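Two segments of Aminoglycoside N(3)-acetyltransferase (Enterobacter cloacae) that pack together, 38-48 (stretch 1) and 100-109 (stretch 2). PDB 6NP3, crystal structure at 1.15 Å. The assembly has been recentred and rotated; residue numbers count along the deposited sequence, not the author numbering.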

# COMPACT_ATOMS: atom_id res chain seq x y z
N GLY A 38 -12.39 8.42 16.96
CA GLY A 38 -11.72 8.78 15.74
C GLY A 38 -11.10 7.59 15.04
O GLY A 38 -11.42 6.44 15.34
N PRO A 39 -10.19 7.86 14.10
CA PRO A 39 -9.60 6.76 13.31
C PRO A 39 -8.96 5.67 14.14
O PRO A 39 -8.95 4.50 13.71
CB PRO A 39 -8.56 7.48 12.44
CG PRO A 39 -9.16 8.86 12.24
CD PRO A 39 -9.81 9.19 13.57
N GLN A 40 -8.45 6.00 15.32
CA GLN A 40 -7.84 4.96 16.16
C GLN A 40 -8.83 3.84 16.45
O GLN A 40 -8.41 2.69 16.67
CB GLN A 40 -7.37 5.55 17.49
CG GLN A 40 -6.59 4.54 18.31
CD GLN A 40 -5.26 4.21 17.65
OE1 GLN A 40 -4.56 5.09 17.13
NE2 GLN A 40 -4.90 2.93 17.66
N THR A 41 -10.13 4.15 16.52
CA THR A 41 -11.14 3.12 16.76
C THR A 41 -11.06 2.02 15.71
O THR A 41 -11.13 0.83 16.03
CB THR A 41 -12.53 3.75 16.78
OG1 THR A 41 -12.58 4.73 17.83
CG2 THR A 41 -13.62 2.70 17.00
N LEU A 42 -10.90 2.40 14.44
CA LEU A 42 -10.79 1.42 13.38
C LEU A 42 -9.45 0.71 13.38
O LEU A 42 -9.40 -0.49 13.12
CB LEU A 42 -11.06 2.08 12.05
CG LEU A 42 -10.98 1.17 10.82
CD1 LEU A 42 -11.85 -0.02 10.90
CD2 LEU A 42 -11.35 2.01 9.58
N VAL A 43 -8.36 1.42 13.68
CA VAL A 43 -7.07 0.73 13.84
C VAL A 43 -7.18 -0.34 14.93
O VAL A 43 -6.75 -1.49 14.76
CB VAL A 43 -5.96 1.75 14.15
CG1 VAL A 43 -4.66 1.06 14.47
CG2 VAL A 43 -5.77 2.70 13.01
N ASP A 44 -7.74 0.04 16.09
CA ASP A 44 -7.90 -0.93 17.18
C ASP A 44 -8.77 -2.10 16.76
O ASP A 44 -8.52 -3.25 17.13
CB ASP A 44 -8.51 -0.26 18.42
CG ASP A 44 -7.61 0.78 19.05
OD1 ASP A 44 -6.38 0.74 18.85
OD2 ASP A 44 -8.13 1.63 19.79
N ALA A 45 -9.83 -1.82 16.01
CA ALA A 45 -10.71 -2.89 15.57
C ALA A 45 -9.99 -3.84 14.61
O ALA A 45 -10.17 -5.06 14.70
CB ALA A 45 -11.93 -2.30 14.87
N LEU A 46 -9.19 -3.31 13.69
CA LEU A 46 -8.43 -4.16 12.78
C LEU A 46 -7.46 -5.06 13.53
O LEU A 46 -7.34 -6.26 13.22
CB LEU A 46 -7.67 -3.29 11.78
CG LEU A 46 -8.48 -2.45 10.79
CD1 LEU A 46 -7.61 -1.43 10.10
CD2 LEU A 46 -9.13 -3.39 9.79
N ILE A 47 -6.75 -4.50 14.50
CA ILE A 47 -5.80 -5.26 15.29
C ILE A 47 -6.52 -6.35 16.08
O ILE A 47 -6.04 -7.48 16.15
CB ILE A 47 -5.02 -4.30 16.20
CG1 ILE A 47 -4.13 -3.40 15.34
CG2 ILE A 47 -4.20 -5.05 17.24
CD1 ILE A 47 -3.48 -2.27 16.10
N GLU A 48 -7.67 -6.03 16.65
CA GLU A 48 -8.42 -7.03 17.39
C GLU A 48 -8.94 -8.12 16.46
O GLU A 48 -8.94 -9.31 16.81
CB GLU A 48 -9.57 -6.35 18.11
CG GLU A 48 -10.37 -7.30 18.95
CD GLU A 48 -11.26 -6.61 19.96
OE1 GLU A 48 -12.41 -7.04 20.12
OE2 GLU A 48 -10.79 -5.64 20.58
N ALA A 100 -5.90 9.01 5.74
CA ALA A 100 -5.53 9.55 7.04
C ALA A 100 -5.34 8.46 8.09
O ALA A 100 -4.73 8.72 9.12
CB ALA A 100 -6.57 10.58 7.50
N ILE A 101 -5.85 7.25 7.85
CA ILE A 101 -5.65 6.21 8.84
C ILE A 101 -4.18 5.81 8.94
O ILE A 101 -3.75 5.28 9.96
CB ILE A 101 -6.55 5.00 8.52
CG1 ILE A 101 -6.74 4.17 9.78
CG2 ILE A 101 -5.95 4.13 7.41
CD1 ILE A 101 -7.68 3.01 9.62
N ASN A 102 -3.40 6.04 7.88
CA ASN A 102 -2.06 5.46 7.85
C ASN A 102 -1.15 6.07 8.90
O ASN A 102 -0.26 5.38 9.41
CB ASN A 102 -1.49 5.54 6.44
CG ASN A 102 -2.11 4.53 5.54
OD1 ASN A 102 -2.49 3.44 5.98
ND2 ASN A 102 -2.20 4.86 4.26
N GLU A 103 -1.33 7.34 9.23
CA GLU A 103 -0.50 7.92 10.28
C GLU A 103 -0.81 7.29 11.63
O GLU A 103 0.09 7.15 12.46
CB GLU A 103 -0.68 9.44 10.28
CG GLU A 103 0.10 10.20 11.35
CD GLU A 103 1.60 10.18 11.15
OE1 GLU A 103 2.31 10.84 11.94
OE2 GLU A 103 2.10 9.51 10.20
N PHE A 104 -2.07 6.88 11.86
CA PHE A 104 -2.42 6.17 13.08
C PHE A 104 -1.82 4.77 13.08
O PHE A 104 -1.33 4.30 14.11
CB PHE A 104 -3.94 6.08 13.24
CG PHE A 104 -4.60 7.41 13.48
CD1 PHE A 104 -4.93 8.23 12.42
CD2 PHE A 104 -4.86 7.85 14.76
CE1 PHE A 104 -5.51 9.47 12.63
CE2 PHE A 104 -5.45 9.08 14.99
CZ PHE A 104 -5.77 9.89 13.93
N ILE A 105 -1.85 4.08 11.94
CA ILE A 105 -1.21 2.76 11.87
C ILE A 105 0.28 2.87 12.17
O ILE A 105 0.83 2.12 12.99
CB ILE A 105 -1.48 2.12 10.49
CG1 ILE A 105 -2.97 1.82 10.32
CG2 ILE A 105 -0.64 0.86 10.33
CD1 ILE A 105 -3.35 1.24 8.96
N ARG A 106 0.97 3.77 11.49
CA ARG A 106 2.42 3.76 11.59
C ARG A 106 2.91 4.18 12.97
O ARG A 106 4.01 3.78 13.37
CB ARG A 106 3.05 4.58 10.47
CG ARG A 106 3.00 6.07 10.66
CD ARG A 106 4.34 6.62 11.15
NE ARG A 106 4.25 8.05 11.39
CZ ARG A 106 5.08 8.73 12.16
NH1 ARG A 106 6.13 8.12 12.68
NH2 ARG A 106 4.89 10.03 12.35
N THR A 107 2.14 4.98 13.72
CA THR A 107 2.52 5.37 15.08
C THR A 107 2.06 4.38 16.15
O THR A 107 2.30 4.61 17.34
CB THR A 107 1.99 6.77 15.41
OG1 THR A 107 0.57 6.82 15.23
CG2 THR A 107 2.68 7.82 14.54
N TYR A 108 1.39 3.30 15.77
CA TYR A 108 0.95 2.32 16.76
C TYR A 108 2.17 1.70 17.44
O TYR A 108 3.17 1.38 16.79
CB TYR A 108 0.15 1.23 16.07
CG TYR A 108 -0.59 0.35 17.02
CD1 TYR A 108 -1.76 0.79 17.61
CD2 TYR A 108 -0.11 -0.92 17.35
CE1 TYR A 108 -2.45 0.01 18.50
CE2 TYR A 108 -0.80 -1.72 18.25
CZ TYR A 108 -1.97 -1.24 18.80
OH TYR A 108 -2.66 -2.02 19.70
N PRO A 109 2.13 1.51 18.75
CA PRO A 109 3.30 0.94 19.42
C PRO A 109 3.67 -0.43 18.85
O PRO A 109 2.83 -1.30 18.68
CB PRO A 109 2.86 0.84 20.89
CG PRO A 109 1.78 1.85 21.02
CD PRO A 109 1.05 1.83 19.70
O HOH W 1 -1.96 4.43 16.81
O HOH W 2 -5.26 -1.58 19.97

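Crossing segments often pack mainly through apolar side chains, with polar groups linked through water, and these two segments of an aminoglycoside acetyltransferase illustrate the pattern. The helix of stretch 1 runs through Glu48 and beyond, held by successive backbone bonds such as Ile47 N to Val43 O (3.0 Å). In stretch 2 a shorter helix includes Ile105, whose N bonds to Ile101 O (3.0 Å), and the chain then turns to an extended conformation at Tyr108. The axes approach to 9.3 Å, with 55° between their N-to-C directions, and no direct hydrogen bond joins the stretches.

Val43 sits at the middle of the contact. Its CG2 lies 3.7 Å from Ile101 CG1, 3.9 Å from Phe104 CB and 4.0 Å from Ile105 CG1, so a single methyl meets three residues of stretch 2. Ile101 starts sideways, but its extended t,t side chain brings CD1 to within 3.8 Å of Leu42 CD2.

Two aromatic rings complete the contact, each with an aliphatic group over one face. Pro39 CB stands 3.8 Å from the centroid of the Phe104 ring, and Ile47 CD1 only 3.4 Å from that of Tyr108; both lie within 20° of the ring normal, the geometry of a CH-pi contact.

Gln40 connects the two ring environments. Its OE1 lies at the Phe104 edge and its NE2 at the Tyr108 edge, while NE2 also donates to Asp44 OD1 (2.9 Å, nearly linear), a bond that joins side chains four residues apart, about one helical turn, and holds the amide between the two rings' edges. Water supplies the polar links between stretches: one molecule donates to Gln40 OE1 (2.7 Å) and Phe104 O (2.8 Å), and another bridges Asp44 OD1 (2.8 Å) and Tyr108 OH (2.7 Å).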